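Local coordinates for monosaccharide ABC transporter substrate-binding protein, CUT2 family (Bradyrhizobium sp., PDB 4YHS) that probably binds a monosaccharide or related small solute and delivers it to an ABC importer of the CUT2 family, at residues T100-N103 with K104-Q108; D128-N131 with K132-G135; F276-P280 with G281-G285; A336-Q340 with A341-P345. All coordinates share one frame; numbering follows the deposited sequence. Where two conformers were deposited one is given.

Contact 1: T100-N103 with K104-Q108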
loop_
_atom_site.group_PDB
_atom_site.type_symbol
_atom_site.label_atom_id
_atom_site.label_comp_id
_atom_site.label_asym_id
_atom_site.label_seq_id
_atom_site.Cartn_x
_atom_site.Cartn_y
_atom_site.Cartn_z
ATOM N N THR A 100 1.686 18.457 0.754
ATOM C CA THR A 100 1.829 19.804 0.252
ATOM C C THR A 100 3.301 20.259 0.237
ATOM O O THR A 100 3.628 21.364 -0.208
ATOM C CB THR A 100 1.027 20.820 1.113
ATOM O OG1 THR A 100 1.376 20.657 2.491
ATOM C CG2 THR A 100 -0.470 20.593 0.950
ATOM N N GLU A 101 4.186 19.411 0.732
ATOM C CA GLU A 101 5.529 19.859 1.110
ATOM C C GLU A 101 6.646 19.310 0.223
ATOM O O GLU A 101 7.706 18.943 0.726
ATOM C CB GLU A 101 5.810 19.481 2.571
ATOM C CG GLU A 101 4.787 20.055 3.556
ATOM C CD GLU A 101 4.680 21.550 3.458
ATOM O OE1 GLU A 101 5.698 22.232 3.719
ATOM O OE2 GLU A 101 3.597 22.048 3.076
ATOM N N LEU A 102 6.440 19.315 -1.092
ATOM C CA LEU A 102 7.474 18.854 -2.008
ATOM C C LEU A 102 8.803 19.609 -1.792
ATOM O O LEU A 102 9.854 18.998 -1.777
ATOM C CB LEU A 102 7.016 19.006 -3.454
ATOM C CG LEU A 102 8.065 18.692 -4.530
ATOM C CD1 LEU A 102 8.405 17.229 -4.557
ATOM C CD2 LEU A 102 7.603 19.155 -5.895
ATOM N N ASN A 103 8.760 20.927 -1.639
ATOM C CA ASN A 103 9.991 21.699 -1.484
ATOM C C ASN A 103 10.767 21.340 -0.231
ATOM O O ASN A 103 11.998 21.365 -0.231
ATOM C CB ASN A 103 9.682 23.186 -1.488
ATOM C CG ASN A 103 9.234 23.666 -2.840
ATOM O OD1 ASN A 103 9.609 23.092 -3.864
ATOM N ND2 ASN A 103 8.416 24.717 -2.857
ATOM N N LYS A 104 10.062 20.963 0.829
ATOM C CA LYS A 104 10.737 20.557 2.059
ATOM C C LYS A 104 11.365 19.173 1.851
ATOM O O LYS A 104 12.464 18.908 2.318
ATOM C CB LYS A 104 9.780 20.572 3.242
ATOM C CG LYS A 104 10.303 19.899 4.486
ATOM C CD LYS A 104 11.510 20.608 5.049
ATOM C CE LYS A 104 11.102 21.804 5.909
ATOM N NZ LYS A 104 11.979 21.917 7.113
ATOM N N GLN A 105 10.709 18.310 1.091
ATOM C CA GLN A 105 11.284 17.000 0.844
ATOM C C GLN A 105 12.558 17.147 0.007
ATOM O O GLN A 105 13.560 16.499 0.277
ATOM C CB GLN A 105 10.287 16.078 0.166
ATOM C CG GLN A 105 10.890 14.721 -0.134
ATOM C CD GLN A 105 9.871 13.708 -0.527
ATOM O OE1 GLN A 105 9.038 13.969 -1.383
ATOM N NE2 GLN A 105 9.929 12.522 0.100
ATOM N N ILE A 106 12.543 18.045 -0.974
ATOM C CA ILE A 106 13.726 18.298 -1.760
ATOM C C ILE A 106 14.877 18.765 -0.864
ATOM O O ILE A 106 15.976 18.218 -0.953
ATOM C CB ILE A 106 13.427 19.298 -2.888
ATOM C CG1 ILE A 106 12.498 18.631 -3.915
ATOM C CG2 ILE A 106 14.718 19.766 -3.557
ATOM C CD1 ILE A 106 12.000 19.579 -4.998
ATOM N N SER A 107 14.624 19.746 0.005
ATOM C CA SER A 107 15.674 20.274 0.872
ATOM C C SER A 107 16.159 19.215 1.875
ATOM O O SER A 107 17.357 19.129 2.150
ATOM C CB SER A 107 15.195 21.537 1.613
ATOM O OG SER A 107 13.971 21.331 2.292
ATOM N N GLN A 108 15.243 18.406 2.403
ATOM C CA GLN A 108 15.614 17.366 3.372
ATOM C C GLN A 108 16.518 16.298 2.735
ATOM O O GLN A 108 17.498 15.850 3.350
ATOM C CB GLN A 108 14.365 16.709 3.971
ATOM C CG GLN A 108 13.634 17.560 4.970
ATOM C CD GLN A 108 12.400 16.871 5.517
ATOM O OE1 GLN A 108 11.619 16.278 4.772
ATOM N NE2 GLN A 108 12.208 16.963 6.831
HETATM O O HOH W 1 7.419 22.572 1.448
#
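E101 is the N-cap residue and K104 lies in the first turn of helix 102-115. From here the carbonyls take up i to i+4 pairing: Q105 N reaches E101 O at 3.1 Å, I106 N reaches L102 O at 3.0 Å, and S107 N follows to N103 O at 3.1 Å. E101 O also receives a weak, strongly bent bond from K104 N. The cap has no direct side-chain bond to these first amides; a water bridges E101 and K104 instead, donating to E101 OE1 at 2.9 Å and weakly accepting from K104 N. The other carboxylate oxygen, OE2, accepts from T100 OG1 at 2.7 Å on the lone pair facing away from OE1. A carboxylate here would probably be favoured by the positive end of the helix dipole. One turn apart, L102 and I106 meet at a slant, CG of L102 lying 4.1 Å from CD1 of I106. I106 carries CG1 beside its backbone N (chi1 -69°), which lays CG1 over L102 O; the extended second torsion then carries CD1 to the leucine. The contact opens this helix, the crossover of a beta-alpha-beta unit between strands 90-95 and 119-122. L102, Q105 and I106 all pack on L130, while the Q105 amide bonds S64 of strand 60-65, G123 O and I125 N, and Q108 NE2 bonds E95 O at the end of strand 90-95.

Contact 2: D128-N131 with K132-G135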
loop_
_atom_site.group_PDB
_atom_site.type_symbol
_atom_site.label_atom_id
_atom_site.label_comp_id
_atom_site.label_asym_id
_atom_site.label_seq_id
_atom_site.Cartn_x
_atom_site.Cartn_y
_atom_site.Cartn_z
ATOM N N ASP A 128 7.182 13.143 -10.422
ATOM C CA ASP A 128 8.187 13.866 -11.196
ATOM C C ASP A 128 8.961 14.922 -10.402
ATOM O O ASP A 128 9.975 15.408 -10.867
ATOM C CB ASP A 128 7.537 14.610 -12.362
ATOM C CG ASP A 128 6.665 13.718 -13.217
ATOM O OD1 ASP A 128 6.843 12.473 -13.190
ATOM O OD2 ASP A 128 5.800 14.284 -13.923
ATOM N N GLY A 129 8.447 15.317 -9.238
ATOM C CA GLY A 129 8.919 16.530 -8.582
ATOM C C GLY A 129 10.327 16.438 -8.008
ATOM O O GLY A 129 10.978 17.449 -7.760
ATOM N N LEU A 130 10.774 15.207 -7.763
ATOM C CA LEU A 130 12.107 14.952 -7.209
ATOM C C LEU A 130 13.111 14.535 -8.283
ATOM O O LEU A 130 14.269 14.250 -7.976
ATOM C CB LEU A 130 12.047 13.850 -6.159
ATOM C CG LEU A 130 11.034 14.022 -5.037
ATOM C CD1 LEU A 130 11.118 12.797 -4.148
ATOM C CD2 LEU A 130 11.311 15.311 -4.271
ATOM N N ASN A 131 12.675 14.502 -9.536
ATOM C CA ASN A 131 13.532 14.012 -10.617
ATOM C C ASN A 131 14.838 14.808 -10.768
ATOM O O ASN A 131 15.893 14.243 -11.036
ATOM C CB ASN A 131 12.751 14.020 -11.931
ATOM C CG ASN A 131 11.754 12.882 -12.023
ATOM O OD1 ASN A 131 11.565 12.116 -11.060
ATOM N ND2 ASN A 131 11.083 12.773 -13.175
ATOM N N LYS A 132 14.779 16.115 -10.604
ATOM C CA LYS A 132 15.991 16.914 -10.714
ATOM C C LYS A 132 16.983 16.557 -9.594
ATOM O O LYS A 132 18.168 16.304 -9.856
ATOM C CB LYS A 132 15.644 18.393 -10.680
ATOM C CG LYS A 132 16.824 19.322 -10.744
ATOM C CD LYS A 132 16.341 20.761 -10.833
ATOM C CE LYS A 132 17.490 21.743 -10.979
ATOM N NZ LYS A 132 18.650 21.386 -10.116
ATOM N N VAL A 133 16.519 16.514 -8.351
ATOM C CA VAL A 133 17.438 16.223 -7.253
ATOM C C VAL A 133 17.902 14.757 -7.285
ATOM O O VAL A 133 19.062 14.457 -6.965
ATOM C CB VAL A 133 16.825 16.556 -5.864
ATOM C CG1 VAL A 133 15.579 15.691 -5.546
ATOM C CG2 VAL A 133 17.893 16.410 -4.765
ATOM N N ILE A 134 17.025 13.844 -7.682
ATOM C CA ILE A 134 17.459 12.453 -7.870
ATOM C C ILE A 134 18.570 12.343 -8.931
ATOM O O ILE A 134 19.533 11.599 -8.746
ATOM C CB ILE A 134 16.261 11.543 -8.225
ATOM C CG1 ILE A 134 15.333 11.464 -7.012
ATOM C CG2 ILE A 134 16.743 10.146 -8.560
ATOM C CD1 ILE A 134 14.071 10.660 -7.182
ATOM N N GLY A 135 18.467 13.084 -10.034
ATOM C CA GLY A 135 19.516 13.046 -11.054
ATOM C C GLY A 135 20.854 13.518 -10.496
ATOM O O GLY A 135 21.911 12.987 -10.813
HETATM O O HOH W 2 12.316 17.474 -11.093
HETATM O O HOH W 3 13.801 17.817 -7.807
#
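L130 and N131 give their carbonyls to the first helical bonds: I134 N meets L130 O at 2.8 Å with a nearly straight N-H (168°), and G135 N meets N131 O at 3.0 Å. Both residues also close a type I beta turn that begins at D128, with N131 N bonded to D128 O. Two waters bridge the turn and the helix. One donates to D128 O at 3.1 Å and accepts from K132 N at 2.9 Å; the second donates to G129 O at 2.8 Å and accepts from V133 N at 3.1 Å. Solvent thus serves the amides of the first turn where a capping side chain might otherwise do so. This is the start of helix 131-138, which follows strand 119-122 in the alternating beta-alpha order of a periplasmic binding protein lobe. Apolar contact converges on L130 CB, which touches I134 CD1 at 3.9 Å and V133 CG1 at 4.0 Å. V133 holds CG1 between its own backbone N and carbonyl carbon (chi1 63°), a rotation that presses this methyl against L130 O, while CG1 of I134 flanks the same oxygen. The rest of the L130 side chain packs against helix 102-115 and I122. Among the polar ends, D128 OD1 and N131 ND2 both bond S152 OG, and K132 NZ forms a salt bridge with E136 one turn on.

Contact 3: F276-P280 with G281-G285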
loop_
_atom_site.group_PDB
_atom_site.type_symbol
_atom_site.label_atom_id
_atom_site.label_comp_id
_atom_site.label_asym_id
_atom_site.label_seq_id
_atom_site.Cartn_x
_atom_site.Cartn_y
_atom_site.Cartn_z
ATOM N N PHE A 276 -10.833 -1.605 -0.534
ATOM C CA PHE A 276 -9.789 -2.057 -1.463
ATOM C C PHE A 276 -8.385 -1.681 -0.978
ATOM O O PHE A 276 -7.407 -1.813 -1.725
ATOM C CB PHE A 276 -10.016 -1.551 -2.909
ATOM C CG PHE A 276 -9.970 -0.056 -3.092
ATOM C CD1 PHE A 276 -8.777 0.594 -3.391
ATOM C CD2 PHE A 276 -11.142 0.684 -3.062
ATOM C CE1 PHE A 276 -8.743 1.983 -3.610
ATOM C CE2 PHE A 276 -11.119 2.048 -3.298
ATOM C CZ PHE A 276 -9.921 2.702 -3.564
ATOM N N TYR A 277 -8.286 -1.341 0.299
ATOM C CA TYR A 277 -6.967 -1.195 0.925
ATOM C C TYR A 277 -7.092 -1.300 2.465
ATOM O O TYR A 277 -8.202 -1.360 3.026
ATOM C CB TYR A 277 -6.274 0.120 0.455
ATOM C CG TYR A 277 -6.906 1.434 0.844
ATOM C CD1 TYR A 277 -6.545 2.081 2.033
ATOM C CD2 TYR A 277 -7.819 2.064 0.014
ATOM C CE1 TYR A 277 -7.100 3.278 2.390
ATOM C CE2 TYR A 277 -8.400 3.266 0.375
ATOM C CZ TYR A 277 -8.030 3.878 1.551
ATOM O OH TYR A 277 -8.607 5.069 1.917
HETATM N N MSE A 278 -5.945 -1.392 3.147
HETATM C CA MSE A 278 -5.916 -1.770 4.562
HETATM C C MSE A 278 -5.570 -0.611 5.484
HETATM O O MSE A 278 -4.664 0.174 5.178
HETATM C CB MSE A 278 -4.887 -2.891 4.766
HETATM C CG MSE A 278 -4.783 -3.401 6.182
HETATM SE SE MSE A 278 -6.463 -4.254 6.796
HETATM C CE MSE A 278 -6.585 -5.709 5.502
ATOM N N THR A 279 -6.298 -0.532 6.601
ATOM C CA THR A 279 -6.087 0.474 7.665
ATOM C C THR A 279 -6.341 -0.213 8.993
ATOM O O THR A 279 -6.958 -1.273 9.011
ATOM C CB THR A 279 -7.036 1.641 7.586
ATOM O OG1 THR A 279 -8.362 1.159 7.791
ATOM C CG2 THR A 279 -6.935 2.377 6.245
ATOM N N PRO A 280 -5.896 0.389 10.108
ATOM C CA PRO A 280 -6.239 -0.237 11.391
ATOM C C PRO A 280 -7.759 -0.368 11.620
ATOM O O PRO A 280 -8.192 -1.385 12.177
ATOM C CB PRO A 280 -5.582 0.700 12.417
ATOM C CG PRO A 280 -4.391 1.239 11.689
ATOM C CD PRO A 280 -4.907 1.467 10.276
ATOM N N GLY A 281 -8.537 0.622 11.205
ATOM C CA GLY A 281 -9.984 0.588 11.366
ATOM C C GLY A 281 -10.611 -0.551 10.567
ATOM O O GLY A 281 -11.492 -1.259 11.043
ATOM N N VAL A 282 -10.137 -0.755 9.342
ATOM C CA VAL A 282 -10.625 -1.870 8.539
ATOM C C VAL A 282 -10.225 -3.220 9.168
ATOM O O VAL A 282 -11.037 -4.142 9.275
ATOM C CB VAL A 282 -10.111 -1.780 7.104
ATOM C CG1 VAL A 282 -10.414 -3.090 6.295
ATOM C CG2 VAL A 282 -10.728 -0.565 6.410
ATOM N N TYR A 283 -8.997 -3.303 9.659
ATOM C CA TYR A 283 -8.483 -4.511 10.319
ATOM C C TYR A 283 -9.365 -4.868 11.520
ATOM O O TYR A 283 -9.787 -6.012 11.680
ATOM C CB TYR A 283 -7.018 -4.264 10.720
ATOM C CG TYR A 283 -6.250 -5.458 11.253
ATOM C CD1 TYR A 283 -5.578 -6.322 10.400
ATOM C CD2 TYR A 283 -6.177 -5.700 12.601
ATOM C CE1 TYR A 283 -4.862 -7.416 10.908
ATOM C CE2 TYR A 283 -5.466 -6.766 13.101
ATOM C CZ TYR A 283 -4.798 -7.604 12.254
ATOM O OH TYR A 283 -4.121 -8.680 12.788
ATOM N N GLU A 284 -9.654 -3.889 12.367
ATOM C CA GLU A 284 -10.428 -4.164 13.563
ATOM C C GLU A 284 -11.835 -4.602 13.158
ATOM O O GLU A 284 -12.415 -5.513 13.749
ATOM C CB GLU A 284 -10.472 -2.936 14.470
ATOM C CG GLU A 284 -11.374 -3.078 15.669
ATOM C CD GLU A 284 -10.901 -4.144 16.686
ATOM O OE1 GLU A 284 -9.757 -4.635 16.602
ATOM O OE2 GLU A 284 -11.697 -4.498 17.579
ATOM N N GLY A 285 -12.356 -3.965 12.117
ATOM C CA GLY A 285 -13.653 -4.310 11.582
ATOM C C GLY A 285 -13.745 -5.768 11.137
ATOM O O GLY A 285 -14.745 -6.415 11.389
#
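A chi1 of 64° sets T279 OG1 between its own backbone N and carbonyl carbon, facing the first turn of the helix, where it accepts from V282 N at 3.0 Å over a nearly straight bond (165°). V282 crosses the threonine at about a right angle and, with CG1 anti to its backbone N, brings CG2 to within 3.2 Å of the same OG1. This is an N-cap at the start of helix 280-287. It lacks the return bond of a capping box, since the residue three on is a valine, and T279 N is buried without a partner. Y283 N on T279 O and E284 N on P280 O, both at 2.9 Å, carry the bonding into the helix. Replacing T279 by an alanine would probably leave V282 N without its cap and E256, whose OE1 also bonds the hydroxyl, short of a mate. On the apolar side the selenomethionine M278 bends at its second and third torsions, placing SE 4.1 Å from V282 CG1 and 4.0 Å from Y283 CB, at the edge of the tyrosine ring and near its plane. Behind the cap, Y277 CD2 lies over one face of the F276 ring, towards its rim, and the Y277 side chain comes within about 3 Å of the bound Bis-Tris.

Contact 4: A336-Q340 with A341-P345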
loop_
_atom_site.group_PDB
_atom_site.type_symbol
_atom_site.label_atom_id
_atom_site.label_comp_id
_atom_site.label_asym_id
_atom_site.label_seq_id
_atom_site.Cartn_x
_atom_site.Cartn_y
_atom_site.Cartn_z
ATOM N N ALA A 336 -6.206 -14.132 11.371
ATOM C CA ALA A 336 -5.452 -14.607 12.533
ATOM C C ALA A 336 -4.166 -15.371 12.113
ATOM O O ALA A 336 -3.313 -15.645 12.948
ATOM C CB ALA A 336 -6.339 -15.474 13.420
ATOM N N THR A 337 -4.013 -15.688 10.823
ATOM C CA THR A 337 -2.856 -16.509 10.360
ATOM C C THR A 337 -1.706 -15.618 9.911
ATOM O O THR A 337 -0.574 -16.097 9.742
ATOM C CB THR A 337 -3.236 -17.474 9.181
ATOM O OG1 THR A 337 -3.562 -16.695 8.022
ATOM C CG2 THR A 337 -4.414 -18.363 9.529
ATOM N N VAL A 338 -1.989 -14.324 9.732
ATOM C CA VAL A 338 -0.994 -13.347 9.305
ATOM C C VAL A 338 -0.503 -12.501 10.471
ATOM O O VAL A 338 -1.323 -11.966 11.234
ATOM C CB VAL A 338 -1.585 -12.390 8.227
ATOM C CG1 VAL A 338 -0.573 -11.337 7.804
ATOM C CG2 VAL A 338 -2.076 -13.196 7.012
ATOM N N PRO A 339 0.824 -12.408 10.658
ATOM C CA PRO A 339 1.266 -11.482 11.714
ATOM C C PRO A 339 0.823 -10.080 11.345
ATOM O O PRO A 339 1.105 -9.650 10.213
ATOM C CB PRO A 339 2.812 -11.586 11.686
ATOM C CG PRO A 339 3.092 -12.886 11.007
ATOM C CD PRO A 339 1.974 -13.034 9.974
ATOM N N GLN A 340 0.134 -9.397 12.254
ATOM C CA GLN A 340 -0.232 -7.990 12.032
ATOM C C GLN A 340 0.919 -7.149 11.526
ATOM O O GLN A 340 0.739 -6.328 10.603
ATOM C CB GLN A 340 -0.755 -7.361 13.321
ATOM C CG GLN A 340 -1.154 -5.903 13.152
ATOM C CD GLN A 340 -1.785 -5.337 14.405
ATOM O OE1 GLN A 340 -2.539 -6.026 15.100
ATOM N NE2 GLN A 340 -1.476 -4.080 14.705
ATOM N N ALA A 341 2.097 -7.354 12.127
ATOM C CA ALA A 341 3.275 -6.532 11.838
ATOM C C ALA A 341 3.845 -6.700 10.441
ATOM O O ALA A 341 4.773 -5.963 10.086
ATOM C CB ALA A 341 4.373 -6.775 12.859
ATOM N N ASN A 342 3.283 -7.603 9.628
ATOM C CA ASN A 342 3.657 -7.610 8.201
ATOM C C ASN A 342 2.777 -6.650 7.377
ATOM O O ASN A 342 3.135 -6.270 6.256
ATOM C CB ASN A 342 3.563 -9.005 7.619
ATOM C CG ASN A 342 4.600 -9.927 8.185
ATOM O OD1 ASN A 342 5.588 -9.472 8.788
ATOM N ND2 ASN A 342 4.395 -11.228 8.014
ATOM N N ILE A 343 1.612 -6.275 7.923
ATOM C CA ILE A 343 0.621 -5.555 7.103
ATOM C C ILE A 343 0.107 -4.278 7.716
ATOM O O ILE A 343 -0.573 -3.536 7.026
ATOM C CB ILE A 343 -0.617 -6.444 6.738
ATOM C CG1 ILE A 343 -1.364 -6.952 7.981
ATOM C CG2 ILE A 343 -0.163 -7.632 5.886
ATOM C CD1 ILE A 343 -2.698 -7.620 7.638
ATOM N N LEU A 344 0.473 -4.020 8.968
ATOM C CA LEU A 344 0.150 -2.784 9.677
ATOM C C LEU A 344 1.238 -2.511 10.704
ATOM O O LEU A 344 1.964 -3.433 11.109
ATOM C CB LEU A 344 -1.191 -2.895 10.376
ATOM C CG LEU A 344 -2.500 -2.749 9.593
ATOM C CD1 LEU A 344 -3.670 -3.078 10.524
ATOM C CD2 LEU A 344 -2.615 -1.350 9.051
ATOM N N PRO A 345 1.336 -1.261 11.181
ATOM C CA PRO A 345 2.220 -1.086 12.331
ATOM C C PRO A 345 1.637 -1.747 13.569
ATOM O O PRO A 345 0.416 -1.895 13.640
ATOM C CB PRO A 345 2.282 0.435 12.493
ATOM C CG PRO A 345 0.974 0.903 11.962
ATOM C CD PRO A 345 0.675 0.008 10.795
#
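Q340 O is gripped by two backbone amides, I343 N and L344 N, each at 2.8 Å. They come from different directions: L344 N lies nearly along the line of the C=O, whereas I343 N stands above the carbonyl plane. N342 N bonds P339 O at 3.0 Å from well out of that carbonyl's plane; this bond and the one from I343 N close two overlapping beta turns, 339-342 and 340-343, while L344 N adds an i to i+4 bond that closes an alpha turn on the same Q340 O. The turns belong to the C-terminal tail that follows strand 322-331 and packs on helix 280-287, where Q340, I343 and L344 all touch Y283. The Q340 side chain spans the turn. CG stands anti to the backbone N and the chain stays extended beyond it (chi2 175°), passing L344 CB obliquely with CG 4.1 Å away and carrying the amide to P345 O. NE2 donates to that oxygen at 3.1 Å, the acceptor lying almost in the plane of the amide; a second, weak bond from NE2 goes to D347 OD2. Exchanging Q340 for an alanine would probably leave P345 O without this donor and take away the CG packing against L344 CB. Around the turn, the N342 side chain crosses that of P339 at a slant, with ND2 3.6 Å from P339 CD. Before the proline, V338 crosses I343 at about a right angle, and its CG1, held anti to the backbone N, meets I343 CG2 at 4.2 Å.

The four contacts come in series along the chain and form two pairs in space. Contacts 1 and 2, centres 11 Å apart, start successive helices of the lobe built on the mixed sheet; L130 of contact 2 joins them, its CD2 lying 3.5 Å from L102 CD1. Contacts 3 and 4, centres 12 Å apart, meet where Y283 CB lies 3.6 Å from L344 CD1. Contact 3 leaves strand 272-275 of the four-stranded parallel sheet, whereas contact 4 follows strand 322-331 of the mixed sheet, so the C-terminal tail links parts attached to both sheets. The pairs lie 29 to 34 Å apart between centres, consistent with a two-lobed binding protein.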